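Local coordinates for protein chloride intracellular channel Clic (PDB 2YV7) that might insert into membranes to form pH-dependent chloride channels, and is built as a soluble globular protein with the glutathione S-transferase fold, at residues D49-A54 with Q213-T218; H103-K106 with G111-L114; D118-T123 with S159-R164; C173-L178 with W205-H210. All coordinates share one frame; numbering follows the deposited sequence.

Contact 1 of 4, residues D49-A54 with Q213-T218; sequences DLYLLA and QLDAFT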
loop_
_atom_site.group_PDB
_atom_site.type_symbol
_atom_site.label_atom_id
_atom_site.label_comp_id
_atom_site.label_asym_id
_atom_site.label_seq_id
_atom_site.Cartn_x
_atom_site.Cartn_y
_atom_site.Cartn_z
ATOM N N ASP A 49 -6.454 -4.868 0.491
ATOM C CA ASP A 49 -7.418 -5.709 -0.271
ATOM C C ASP A 49 -8.252 -6.490 0.733
ATOM O O ASP A 49 -9.491 -6.482 0.671
ATOM C CB ASP A 49 -6.655 -6.687 -1.167
ATOM C CG ASP A 49 -6.105 -6.025 -2.397
ATOM O OD1 ASP A 49 -6.727 -5.053 -2.821
ATOM O OD2 ASP A 49 -5.183 -6.584 -2.951
ATOM N N LEU A 50 -7.567 -7.091 1.698
ATOM C CA LEU A 50 -8.312 -7.979 2.632
ATOM C C LEU A 50 -9.246 -7.196 3.580
ATOM O O LEU A 50 -10.348 -7.633 3.948
ATOM C CB LEU A 50 -7.299 -8.844 3.377
ATOM C CG LEU A 50 -6.632 -9.913 2.515
ATOM C CD1 LEU A 50 -5.317 -10.479 3.197
ATOM C CD2 LEU A 50 -7.605 -11.044 2.101
ATOM N N TYR A 51 -8.786 -6.023 3.995
ATOM C CA TYR A 51 -9.581 -5.157 4.846
ATOM C C TYR A 51 -10.865 -4.784 4.129
ATOM O O TYR A 51 -11.949 -4.779 4.750
ATOM C CB TYR A 51 -8.753 -3.919 5.289
ATOM C CG TYR A 51 -9.427 -3.134 6.397
ATOM C CD1 TYR A 51 -10.516 -2.306 6.111
ATOM C CD2 TYR A 51 -9.003 -3.270 7.743
ATOM C CE1 TYR A 51 -11.169 -1.635 7.101
ATOM C CE2 TYR A 51 -9.641 -2.570 8.752
ATOM C CZ TYR A 51 -10.732 -1.758 8.408
ATOM O OH TYR A 51 -11.428 -1.063 9.351
ATOM N N LEU A 52 -10.778 -4.430 2.830
ATOM C CA LEU A 52 -11.954 -4.065 2.084
ATOM C C LEU A 52 -12.941 -5.259 2.038
ATOM O O LEU A 52 -14.130 -5.066 2.097
ATOM C CB LEU A 52 -11.596 -3.659 0.644
ATOM C CG LEU A 52 -10.764 -2.355 0.455
ATOM C CD1 LEU A 52 -10.275 -2.255 -0.995
ATOM C CD2 LEU A 52 -11.557 -1.146 0.869
ATOM N N LEU A 53 -12.413 -6.450 1.878
ATOM C CA LEU A 53 -13.255 -7.686 1.786
ATOM C C LEU A 53 -13.917 -8.016 3.137
ATOM O O LEU A 53 -15.090 -8.421 3.207
ATOM C CB LEU A 53 -12.411 -8.841 1.298
ATOM C CG LEU A 53 -11.926 -8.738 -0.171
ATOM C CD1 LEU A 53 -11.231 -10.029 -0.608
ATOM C CD2 LEU A 53 -13.110 -8.399 -1.110
ATOM N N ALA A 54 -13.181 -7.749 4.197
ATOM C CA ALA A 54 -13.656 -7.958 5.567
ATOM C C ALA A 54 -14.683 -6.891 5.955
ATOM O O ALA A 54 -15.654 -7.174 6.650
ATOM C CB ALA A 54 -12.459 -7.974 6.522
ATOM N N GLN A 213 -9.223 9.329 4.231
ATOM C CA GLN A 213 -10.557 9.081 4.836
ATOM C C GLN A 213 -10.912 7.597 4.808
ATOM O O GLN A 213 -11.953 7.201 5.357
ATOM C CB GLN A 213 -11.659 9.872 4.125
ATOM C CG GLN A 213 -11.566 11.364 4.306
ATOM C CD GLN A 213 -12.637 12.142 3.520
ATOM O OE1 GLN A 213 -13.318 11.599 2.624
ATOM N NE2 GLN A 213 -12.765 13.428 3.834
ATOM N N LEU A 214 -10.055 6.771 4.197
ATOM C CA LEU A 214 -10.395 5.369 3.991
ATOM C C LEU A 214 -9.868 4.489 5.120
ATOM O O LEU A 214 -8.646 4.426 5.341
ATOM C CB LEU A 214 -9.809 4.903 2.633
ATOM C CG LEU A 214 -10.259 3.547 2.132
ATOM C CD1 LEU A 214 -11.682 3.578 1.621
ATOM C CD2 LEU A 214 -9.286 3.061 1.031
ATOM N N ASP A 215 -10.757 3.752 5.791
ATOM C CA ASP A 215 -10.293 2.904 6.887
ATOM C C ASP A 215 -9.235 1.893 6.449
ATOM O O ASP A 215 -8.287 1.654 7.181
ATOM C CB ASP A 215 -11.450 2.192 7.580
ATOM C CG ASP A 215 -12.313 3.142 8.406
ATOM O OD1 ASP A 215 -11.811 4.233 8.827
ATOM O OD2 ASP A 215 -13.506 2.813 8.589
ATOM N N ALA A 216 -9.393 1.316 5.259
ATOM C CA ALA A 216 -8.456 0.277 4.793
ATOM C C ALA A 216 -7.074 0.894 4.702
ATOM O O ALA A 216 -6.038 0.230 4.926
ATOM C CB ALA A 216 -8.880 -0.266 3.446
ATOM N N PHE A 217 -7.059 2.158 4.257
ATOM C CA PHE A 217 -5.776 2.838 4.161
ATOM C C PHE A 217 -5.185 3.145 5.531
ATOM O O PHE A 217 -4.081 2.759 5.816
ATOM C CB PHE A 217 -5.874 4.123 3.345
ATOM C CG PHE A 217 -4.547 4.815 3.233
ATOM C CD1 PHE A 217 -3.614 4.386 2.260
ATOM C CD2 PHE A 217 -4.180 5.809 4.157
ATOM C CE1 PHE A 217 -2.319 4.997 2.143
ATOM C CE2 PHE A 217 -2.871 6.463 4.097
ATOM C CZ PHE A 217 -1.924 6.036 3.078
ATOM N N THR A 218 -5.939 3.842 6.358
ATOM C CA THR A 218 -5.396 4.354 7.615
ATOM C C THR A 218 -5.065 3.183 8.567
ATOM O O THR A 218 -4.024 3.194 9.249
ATOM C CB THR A 218 -6.375 5.354 8.294
ATOM O OG1 THR A 218 -7.439 4.627 8.846
ATOM C CG2 THR A 218 -6.982 6.374 7.362
#

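Contact 2 of 4, residues H103-K106 with G111-L114; sequences HIMK and GYNL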
loop_
_atom_site.group_PDB
_atom_site.type_symbol
_atom_site.label_atom_id
_atom_site.label_comp_id
_atom_site.label_asym_id
_atom_site.label_seq_id
_atom_site.Cartn_x
_atom_site.Cartn_y
_atom_site.Cartn_z
ATOM N N HIS A 103 -4.882 -15.714 -5.481
ATOM C CA HIS A 103 -5.749 -16.363 -4.470
ATOM C C HIS A 103 -6.869 -15.452 -3.976
ATOM O O HIS A 103 -8.017 -15.874 -3.854
ATOM C CB HIS A 103 -4.932 -16.855 -3.284
ATOM C CG HIS A 103 -5.693 -17.744 -2.361
ATOM N ND1 HIS A 103 -6.422 -17.258 -1.295
ATOM C CD2 HIS A 103 -5.872 -19.091 -2.365
ATOM C CE1 HIS A 103 -6.989 -18.269 -0.660
ATOM N NE2 HIS A 103 -6.681 -19.387 -1.293
ATOM N N ILE A 104 -6.550 -14.180 -3.705
ATOM C CA ILE A 104 -7.559 -13.244 -3.273
ATOM C C ILE A 104 -8.607 -13.115 -4.350
ATOM O O ILE A 104 -9.801 -13.213 -4.054
ATOM C CB ILE A 104 -6.952 -11.830 -2.902
ATOM C CG1 ILE A 104 -6.023 -12.018 -1.710
ATOM C CG2 ILE A 104 -8.091 -10.817 -2.528
ATOM C CD1 ILE A 104 -5.267 -10.732 -1.294
ATOM N N MET A 105 -8.162 -12.957 -5.595
ATOM C CA MET A 105 -9.080 -12.753 -6.726
ATOM C C MET A 105 -9.981 -13.959 -6.980
ATOM O O MET A 105 -11.174 -13.812 -7.198
ATOM C CB MET A 105 -8.302 -12.495 -8.019
ATOM C CG MET A 105 -9.176 -12.563 -9.240
ATOM S SD MET A 105 -8.340 -11.970 -10.710
ATOM C CE MET A 105 -7.055 -13.189 -10.990
ATOM N N LYS A 106 -9.388 -15.141 -6.992
ATOM C CA LYS A 106 -10.110 -16.340 -7.414
ATOM C C LYS A 106 -10.818 -17.075 -6.283
ATOM O O LYS A 106 -11.932 -17.561 -6.470
ATOM C CB LYS A 106 -9.177 -17.259 -8.194
ATOM C CG LYS A 106 -8.746 -16.629 -9.522
ATOM C CD LYS A 106 -7.603 -17.388 -10.190
ATOM C CE LYS A 106 -7.429 -16.951 -11.642
ATOM N NZ LYS A 106 -8.595 -17.348 -12.504
ATOM N N GLY A 111 -13.590 -11.197 -4.096
ATOM C CA GLY A 111 -12.295 -11.019 -4.752
ATOM C C GLY A 111 -12.390 -10.624 -6.209
ATOM O O GLY A 111 -11.630 -9.774 -6.680
ATOM N N TYR A 112 -13.306 -11.255 -6.935
ATOM C CA TYR A 112 -13.533 -10.941 -8.347
ATOM C C TYR A 112 -13.988 -9.524 -8.599
ATOM O O TYR A 112 -13.548 -8.891 -9.568
ATOM C CB TYR A 112 -14.560 -11.894 -8.951
ATOM C CG TYR A 112 -13.942 -13.162 -9.449
ATOM C CD1 TYR A 112 -13.219 -13.180 -10.637
ATOM C CD2 TYR A 112 -14.085 -14.357 -8.739
ATOM C CE1 TYR A 112 -12.646 -14.354 -11.111
ATOM C CE2 TYR A 112 -13.515 -15.546 -9.211
ATOM C CZ TYR A 112 -12.799 -15.534 -10.404
ATOM O OH TYR A 112 -12.223 -16.699 -10.883
ATOM N N ASN A 113 -14.878 -9.031 -7.741
ATOM C CA ASN A 113 -15.303 -7.637 -7.797
ATOM C C ASN A 113 -14.161 -6.671 -7.462
ATOM O O ASN A 113 -14.140 -5.561 -7.950
ATOM C CB ASN A 113 -16.498 -7.380 -6.858
ATOM C CG ASN A 113 -17.664 -8.366 -7.083
ATOM O OD1 ASN A 113 -18.079 -8.619 -8.221
ATOM N ND2 ASN A 113 -18.198 -8.914 -5.987
ATOM N N LEU A 114 -13.214 -7.089 -6.628
ATOM C CA LEU A 114 -12.148 -6.183 -6.205
ATOM C C LEU A 114 -11.094 -6.098 -7.327
ATOM O O LEU A 114 -10.486 -5.042 -7.583
ATOM C CB LEU A 114 -11.525 -6.698 -4.907
ATOM C CG LEU A 114 -10.568 -5.818 -4.113
ATOM C CD1 LEU A 114 -11.344 -4.628 -3.573
ATOM C CD2 LEU A 114 -9.887 -6.604 -2.968
#

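Contact 3 of 4, residues D118-T123 with S159-R164; sequences DKEVAT and SARNTR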
loop_
_atom_site.group_PDB
_atom_site.type_symbol
_atom_site.label_atom_id
_atom_site.label_comp_id
_atom_site.label_asym_id
_atom_site.label_seq_id
_atom_site.Cartn_x
_atom_site.Cartn_y
_atom_site.Cartn_z
ATOM N N ASP A 118 -9.135 -3.736 -15.941
ATOM C CA ASP A 118 -8.914 -2.428 -16.534
ATOM C C ASP A 118 -7.440 -2.353 -16.938
ATOM O O ASP A 118 -6.601 -1.914 -16.159
ATOM C CB ASP A 118 -9.326 -1.308 -15.570
ATOM C CG ASP A 118 -9.313 0.075 -16.227
ATOM O OD1 ASP A 118 -8.430 0.318 -17.082
ATOM O OD2 ASP A 118 -10.176 0.937 -15.892
ATOM N N LYS A 119 -7.122 -2.793 -18.154
ATOM C CA LYS A 119 -5.742 -2.799 -18.631
ATOM C C LYS A 119 -5.168 -1.391 -18.714
ATOM O O LYS A 119 -3.965 -1.197 -18.539
ATOM C CB LYS A 119 -5.638 -3.482 -20.008
ATOM C CG LYS A 119 -5.928 -4.968 -19.980
ATOM C CD LYS A 119 -5.210 -5.692 -21.115
ATOM C CE LYS A 119 -5.358 -7.237 -21.037
ATOM N NZ LYS A 119 -4.884 -7.832 -19.733
ATOM N N GLU A 120 -6.038 -0.423 -18.984
ATOM C CA GLU A 120 -5.691 0.977 -19.035
ATOM C C GLU A 120 -5.053 1.441 -17.704
ATOM O O GLU A 120 -3.936 2.062 -17.673
ATOM C CB GLU A 120 -6.955 1.770 -19.383
ATOM C CG GLU A 120 -6.777 3.244 -19.676
ATOM C CD GLU A 120 -7.913 3.805 -20.554
ATOM O OE1 GLU A 120 -7.962 3.433 -21.755
ATOM O OE2 GLU A 120 -8.725 4.631 -20.048
ATOM N N VAL A 121 -5.749 1.096 -16.627
ATOM C CA VAL A 121 -5.283 1.419 -15.299
ATOM C C VAL A 121 -4.012 0.627 -14.944
ATOM O O VAL A 121 -3.081 1.206 -14.387
ATOM C CB VAL A 121 -6.380 1.312 -14.233
ATOM C CG1 VAL A 121 -5.761 1.586 -12.848
ATOM C CG2 VAL A 121 -7.509 2.318 -14.520
ATOM N N ALA A 122 -3.967 -0.668 -15.230
ATOM C CA ALA A 122 -2.724 -1.439 -14.985
ATOM C C ALA A 122 -1.551 -0.747 -15.636
ATOM O O ALA A 122 -0.515 -0.542 -15.019
ATOM C CB ALA A 122 -2.829 -2.806 -15.540
ATOM N N THR A 123 -1.715 -0.353 -16.893
ATOM C CA THR A 123 -0.564 0.202 -17.616
ATOM C C THR A 123 -0.219 1.580 -17.041
ATOM O O THR A 123 0.958 1.983 -16.953
ATOM C CB THR A 123 -0.935 0.399 -19.086
ATOM O OG1 THR A 123 -1.151 -0.880 -19.706
ATOM C CG2 THR A 123 0.250 1.115 -19.801
ATOM N N SER A 159 -8.664 13.114 -13.345
ATOM C CA SER A 159 -9.374 14.319 -13.768
ATOM C C SER A 159 -10.344 13.950 -14.901
ATOM O O SER A 159 -11.515 14.395 -14.882
ATOM C CB SER A 159 -8.297 15.349 -14.205
ATOM O OG SER A 159 -8.850 16.566 -14.663
ATOM N N ALA A 160 -9.896 13.133 -15.862
ATOM C CA ALA A 160 -10.726 12.758 -17.036
ATOM C C ALA A 160 -11.878 11.863 -16.584
ATOM O O ALA A 160 -13.015 12.040 -17.028
ATOM C CB ALA A 160 -9.947 12.068 -18.080
ATOM N N ARG A 161 -11.593 10.953 -15.652
ATOM C CA ARG A 161 -12.623 10.007 -15.186
ATOM C C ARG A 161 -13.596 10.647 -14.216
ATOM O O ARG A 161 -14.755 10.261 -14.180
ATOM C CB ARG A 161 -11.989 8.713 -14.644
ATOM C CG ARG A 161 -11.116 7.903 -15.691
ATOM C CD ARG A 161 -11.954 6.924 -16.543
ATOM N NE ARG A 161 -11.174 5.940 -17.314
ATOM C CZ ARG A 161 -10.880 4.698 -16.906
ATOM N NH1 ARG A 161 -11.263 4.271 -15.709
ATOM N NH2 ARG A 161 -10.176 3.878 -17.678
ATOM N N ASN A 162 -13.158 11.644 -13.445
ATOM C CA ASN A 162 -13.947 12.265 -12.384
ATOM C C ASN A 162 -14.716 11.253 -11.536
ATOM O O ASN A 162 -15.896 11.407 -11.283
ATOM C CB ASN A 162 -14.875 13.359 -12.931
ATOM C CG ASN A 162 -15.172 14.441 -11.897
ATOM O OD1 ASN A 162 -14.265 14.957 -11.230
ATOM N ND2 ASN A 162 -16.441 14.784 -11.749
ATOM N N THR A 163 -14.024 10.198 -11.124
ATOM C CA THR A 163 -14.560 9.227 -10.183
ATOM C C THR A 163 -13.696 9.349 -8.929
ATOM O O THR A 163 -12.617 9.966 -8.980
ATOM C CB THR A 163 -14.518 7.836 -10.763
ATOM O OG1 THR A 163 -13.177 7.531 -11.228
ATOM C CG2 THR A 163 -15.493 7.737 -11.948
ATOM N N ARG A 164 -14.191 8.823 -7.812
ATOM C CA ARG A 164 -13.524 8.993 -6.534
ATOM C C ARG A 164 -12.228 8.192 -6.616
ATOM O O ARG A 164 -11.219 8.681 -6.161
ATOM C CB ARG A 164 -14.334 8.493 -5.335
ATOM C CG ARG A 164 -13.675 8.769 -3.995
ATOM C CD ARG A 164 -14.513 8.342 -2.849
ATOM N NE ARG A 164 -15.385 9.434 -2.503
ATOM C CZ ARG A 164 -15.430 10.019 -1.314
ATOM N NH1 ARG A 164 -14.660 9.605 -0.307
ATOM N NH2 ARG A 164 -16.289 11.011 -1.138
#

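Contact 4 of 4, residues C173-L178 with W205-H210; sequences CFDCEL and WRYMYH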
loop_
_atom_site.group_PDB
_atom_site.type_symbol
_atom_site.label_atom_id
_atom_site.label_comp_id
_atom_site.label_asym_id
_atom_site.label_seq_id
_atom_site.Cartn_x
_atom_site.Cartn_y
_atom_site.Cartn_z
ATOM N N CYS A 173 -8.479 -3.216 -6.664
ATOM C CA CYS A 173 -7.113 -3.724 -6.505
ATOM C C CYS A 173 -6.031 -2.672 -6.837
ATOM O O CYS A 173 -4.937 -2.649 -6.226
ATOM C CB CYS A 173 -6.872 -5.011 -7.320
ATOM S SG CYS A 173 -7.232 -4.823 -9.075
ATOM N N PHE A 174 -6.296 -1.877 -7.877
ATOM C CA PHE A 174 -5.278 -0.940 -8.376
ATOM C C PHE A 174 -5.105 0.198 -7.392
ATOM O O PHE A 174 -4.002 0.729 -7.261
ATOM C CB PHE A 174 -5.676 -0.373 -9.750
ATOM C CG PHE A 174 -5.812 -1.459 -10.838
ATOM C CD1 PHE A 174 -4.708 -2.216 -11.196
ATOM C CD2 PHE A 174 -7.013 -1.663 -11.494
ATOM C CE1 PHE A 174 -4.811 -3.244 -12.218
ATOM C CE2 PHE A 174 -7.121 -2.671 -12.468
ATOM C CZ PHE A 174 -6.020 -3.421 -12.836
ATOM N N ASP A 175 -6.184 0.580 -6.710
ATOM C CA ASP A 175 -6.099 1.593 -5.650
ATOM C C ASP A 175 -5.209 1.107 -4.492
ATOM O O ASP A 175 -4.349 1.845 -3.966
ATOM C CB ASP A 175 -7.487 1.957 -5.177
ATOM C CG ASP A 175 -8.290 2.558 -6.281
ATOM O OD1 ASP A 175 -7.860 3.655 -6.798
ATOM O OD2 ASP A 175 -9.251 1.880 -6.667
ATOM N N CYS A 176 -5.384 -0.159 -4.102
ATOM C CA CYS A 176 -4.581 -0.701 -3.015
ATOM C C CYS A 176 -3.106 -0.849 -3.413
ATOM O O CYS A 176 -2.191 -0.882 -2.550
ATOM C CB CYS A 176 -5.178 -2.074 -2.575
ATOM S SG CYS A 176 -6.899 -1.909 -2.107
ATOM N N GLU A 177 -2.799 -0.895 -4.730
ATOM C CA GLU A 177 -1.396 -0.859 -5.165
ATOM C C GLU A 177 -0.909 0.635 -5.199
ATOM O O GLU A 177 0.241 0.903 -4.853
ATOM C CB GLU A 177 -1.259 -1.406 -6.599
ATOM C CG GLU A 177 0.183 -1.573 -7.071
ATOM C CD GLU A 177 0.288 -2.156 -8.479
ATOM O OE1 GLU A 177 -0.483 -3.124 -8.821
ATOM O OE2 GLU A 177 1.147 -1.652 -9.226
ATOM N N LEU A 178 -1.761 1.568 -5.695
ATOM C CA LEU A 178 -1.323 2.949 -5.902
ATOM C C LEU A 178 -1.133 3.704 -4.586
ATOM O O LEU A 178 -0.150 4.422 -4.400
ATOM C CB LEU A 178 -2.308 3.683 -6.800
ATOM C CG LEU A 178 -1.817 5.160 -7.085
ATOM C CD1 LEU A 178 -0.441 5.268 -7.766
ATOM C CD2 LEU A 178 -2.977 5.829 -7.957
ATOM N N TRP A 205 -4.465 15.224 -5.687
ATOM C CA TRP A 205 -4.527 15.645 -4.283
ATOM C C TRP A 205 -5.891 15.274 -3.735
ATOM O O TRP A 205 -6.010 14.822 -2.603
ATOM C CB TRP A 205 -4.207 17.152 -4.170
ATOM C CG TRP A 205 -2.763 17.384 -4.041
ATOM C CD1 TRP A 205 -1.942 18.079 -4.905
ATOM C CD2 TRP A 205 -1.919 16.893 -2.982
ATOM N NE1 TRP A 205 -0.658 18.054 -4.431
ATOM C CE2 TRP A 205 -0.602 17.341 -3.262
ATOM C CE3 TRP A 205 -2.166 16.123 -1.816
ATOM C CZ2 TRP A 205 0.492 17.066 -2.426
ATOM C CZ3 TRP A 205 -1.063 15.805 -0.961
ATOM C CH2 TRP A 205 0.251 16.291 -1.281
ATOM N N ARG A 206 -6.903 15.364 -4.586
ATOM C CA ARG A 206 -8.282 14.989 -4.193
ATOM C C ARG A 206 -8.342 13.460 -3.939
ATOM O O ARG A 206 -8.964 13.008 -2.988
ATOM C CB ARG A 206 -9.252 15.438 -5.261
ATOM C CG ARG A 206 -10.736 15.079 -5.005
ATOM C CD ARG A 206 -11.725 15.670 -6.076
ATOM N NE ARG A 206 -11.182 15.808 -7.441
ATOM C CZ ARG A 206 -10.906 16.984 -8.042
ATOM N NH1 ARG A 206 -11.128 18.145 -7.407
ATOM N NH2 ARG A 206 -10.407 17.014 -9.285
ATOM N N TYR A 207 -7.648 12.674 -4.761
ATOM C CA TYR A 207 -7.583 11.237 -4.539
ATOM C C TYR A 207 -6.917 10.934 -3.163
ATOM O O TYR A 207 -7.405 10.094 -2.398
ATOM C CB TYR A 207 -6.744 10.622 -5.691
ATOM C CG TYR A 207 -6.583 9.128 -5.689
ATOM C CD1 TYR A 207 -7.608 8.272 -6.106
ATOM C CD2 TYR A 207 -5.363 8.575 -5.313
ATOM C CE1 TYR A 207 -7.442 6.871 -6.166
ATOM C CE2 TYR A 207 -5.155 7.155 -5.369
ATOM C CZ TYR A 207 -6.167 6.331 -5.803
ATOM O OH TYR A 207 -5.889 4.996 -5.846
ATOM N N MET A 208 -5.790 11.606 -2.866
ATOM C CA MET A 208 -5.106 11.395 -1.590
ATOM C C MET A 208 -5.973 11.851 -0.410
ATOM O O MET A 208 -6.019 11.193 0.658
ATOM C CB MET A 208 -3.717 12.056 -1.615
ATOM C CG MET A 208 -2.815 11.350 -2.600
ATOM S SD MET A 208 -1.104 11.885 -2.549
ATOM C CE MET A 208 -1.135 13.274 -3.650
ATOM N N TYR A 209 -6.713 12.931 -0.614
ATOM C CA TYR A 209 -7.620 13.395 0.406
ATOM C C TYR A 209 -8.552 12.241 0.773
ATOM O O TYR A 209 -8.676 11.872 1.950
ATOM C CB TYR A 209 -8.380 14.601 -0.092
ATOM C CG TYR A 209 -9.373 15.111 0.891
ATOM C CD1 TYR A 209 -8.956 15.878 1.981
ATOM C CD2 TYR A 209 -10.715 14.841 0.738
ATOM C CE1 TYR A 209 -9.876 16.362 2.907
ATOM C CE2 TYR A 209 -11.635 15.322 1.638
ATOM C CZ TYR A 209 -11.201 16.078 2.733
ATOM O OH TYR A 209 -12.120 16.581 3.648
ATOM N N HIS A 210 -9.149 11.632 -0.227
ATOM C CA HIS A 210 -9.999 10.461 0.008
ATOM C C HIS A 210 -9.298 9.265 0.567
ATOM O O HIS A 210 -9.895 8.506 1.294
ATOM C CB HIS A 210 -10.760 10.088 -1.235
ATOM C CG HIS A 210 -11.716 11.155 -1.669
ATOM N ND1 HIS A 210 -12.602 11.751 -0.795
ATOM C CD2 HIS A 210 -11.871 11.788 -2.860
ATOM C CE1 HIS A 210 -13.292 12.683 -1.441
ATOM N NE2 HIS A 210 -12.875 12.717 -2.699
#

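Contact 1 of 4, residues D49-A54 with Q213-T218
Tyr-51 and Ala-216 make the centre of this contact, where the phenol ring leans against the backbone and methyl of the alanine. Ring atom CD1 of Tyr-51 lies 3.6 Å from CA of Ala-216, and the same CD1 is 3.7 Å from its CB. Farther out, the phenol end reaches past Asp-215: OH of Tyr-51 comes within 3.7 Å of Asp-215 CB, a contact with the methylene rather than with the acid oxygens. The ring and carboxylate planes stand 73° apart, and the carbonyl oxygen of Asp-215 sits over one face of the ring. From the next position on helix 41-55, Leu-52 sends a single methyl, CD2, to 3.8 Å from Ala-216 CB, so that the small alanine side chain is touched by both residues. What places the ring is the first torsion of Tyr-51 (chi1 -168°), which swings CG opposite the backbone N and carries the phenol across to the start of helix 215-220. In the glutathione S-transferase fold of this protein, the contact joins helix 41-55 of the thioredoxin-like domain to the helical domain that follows. Residues 49-54 fall in the segment predicted to span the membrane after insertion, so this interface would probably have to open if the N-terminal domain rearranges as is thought. Around the contact, Leu-214, at the N-cap position of helix 215-220, has its side chain on Met-48 and Met-171. Leu-52 in turn rests on Cys-176 of helix 173-193 and on Leu-114, while Asp-215 also touches Glu-55.

Contact 2 of 4, residues H103-K106 with G111-L114
One face of the Tyr-112 ring is occupied by a backbone oxygen: Met-105 O sits 3.3 Å above the ring plane, displaced toward the rim on the CD2 side. Lys-106 O approaches the same ring obliquely. The two segments flank a short connection, in which helix 97-107, the last helix of the thioredoxin-like domain, gives way within a few residues to the short helix 111-114 on the way to the helical domain of the glutathione S-transferase fold. Closeness here depends on Gly-111. With no side chain to hold the backbones apart, CA of Gly-111 and CA of Met-105 approach to 4.2 Å, and the Gly-111 CA points a hydrogen at Ile-104 O, a CA-H...O contact of 3.4 Å with 154° at the hydrogen. Met-105 O lies 3.3 Å from the backbone N of Tyr-112 as well, but the angle is too poor for a hydrogen bond. With chi1 of Tyr-112 at -86°, the ring lies beneath Met-105 O, and its outer end crosses the aliphatic part of Lys-106 at a slant, the tyrosine OH standing 3.7 Å from the lysine CG. Beyond the two segments, Ile-104 packs against Leu-50 and Leu-53 of helix 41-55, and Leu-114 touches Asp-49 of the same helix, so both short helices lean on it. Met-105 adds a looser apolar touch beside its carbonyl, its side-chain CG standing 4.3 Å from Tyr-112 CD1.

Contact 3 of 4, residues D118-T123 with S159-R164
Two acids and one arginine, Asp-118, Glu-120 and Arg-161, form a salt-bridge network that carries the charged part of this contact. Arg-161 presents the edge of its guanidinium to both carboxylates, with NH2 as the shared donor. The stronger bond runs from Arg-161 NH2 to Glu-120 OE2 at 2.9 Å and is fairly straight, 162° at the hydrogen. OE2 lies near the guanidinium plane, yet the donor meets it from well above the plane of the glutamate carboxylate. The second salt bridge, from Arg-161 NH2 to Asp-118 OD2, is long at 3.4 Å and weak as a hydrogen bond, although these two flat groups are nearly coplanar. A bend at chi2 (-87°) turns the arginine chain so that its head reaches across.

Capping is the other polar element. Asp-118 is the N-cap of helix 119-125, its OD1 accepting from Val-121 N at 2.8 Å, and its two oxygens therefore serve different partners. In the helical domain of the glutathione S-transferase fold, this joins the beginning of helix 119-125 to the final turn of helix 141-161, which ends as Asn-162 takes positive phi. Acids near a helix N terminus and a base near a C terminus would probably be favoured by the helix dipoles.

Van der Waals contact is slight: Val-121 CG2 stands 4.4 Å from Arg-161 NH1. Toward helix 173-193, Asp-118 and Val-121 also touch Phe-174, and both touch Thr-167.

Contact 4 of 4, residues C173-L178 with W205-H210
Helices 173-193 and 202-212 keep their backbones well apart here, with CA of Asp-175 and CA of Tyr-207 separated by 9.8 Å, and the long tyrosine side chain spans the gap. Tyr-207 is extended from its helix (chi1 -178°), and its hydroxyl donates a short bond of 2.6 Å from OH to Asp-175 OD1. That oxygen receives it on the anti lone pair, the one facing away from OD2, and lies near the plane of the phenol ring at its edge. The carboxylate and ring planes are inclined by 41°. Leu-178, one turn further on, brings methyl CD2 to 3.6 Å from Tyr-207 CE2, touching the CE2 side of the ring, where Asp-175 OD1 is on the CE1 side.

Asp-175 belongs to the first turn of helix 173-193, where its OD2 accepts from the N of Cys-172 just before the helix; this resembles one half of the N-capping box known at the equivalent helix of glutathione S-transferases. OD1 has a second donor, Leu-166 N, so three bonds hold the buried carboxylate, and the helix N terminus would probably help stabilise its negative charge. Further along helix 173-193, Met-179 and Leu-182 also pack against Tyr-207.

From the N terminus, contact 1 opens at 49-54 in the thioredoxin-like domain and does not close until 213-218, late in the chain. Inside this long loop the other three follow in series without crossing: contact 2 closes the brief turn between 103-106 and 111-114, contact 3 brings 159-164 back to 118-123, and contact 4 joins 173-178 to 205-210. Helix 41-55 links contact 1 to contacts 2 and 4, Asp-49 reaching Cys-176 of the latter. A probable hydrogen bond from Cys-173 N to Leu-114 O joins contacts 2 and 4, while Arg-164 O against the Tyr-207 ring connects contacts 3 and 4 within the helical domain.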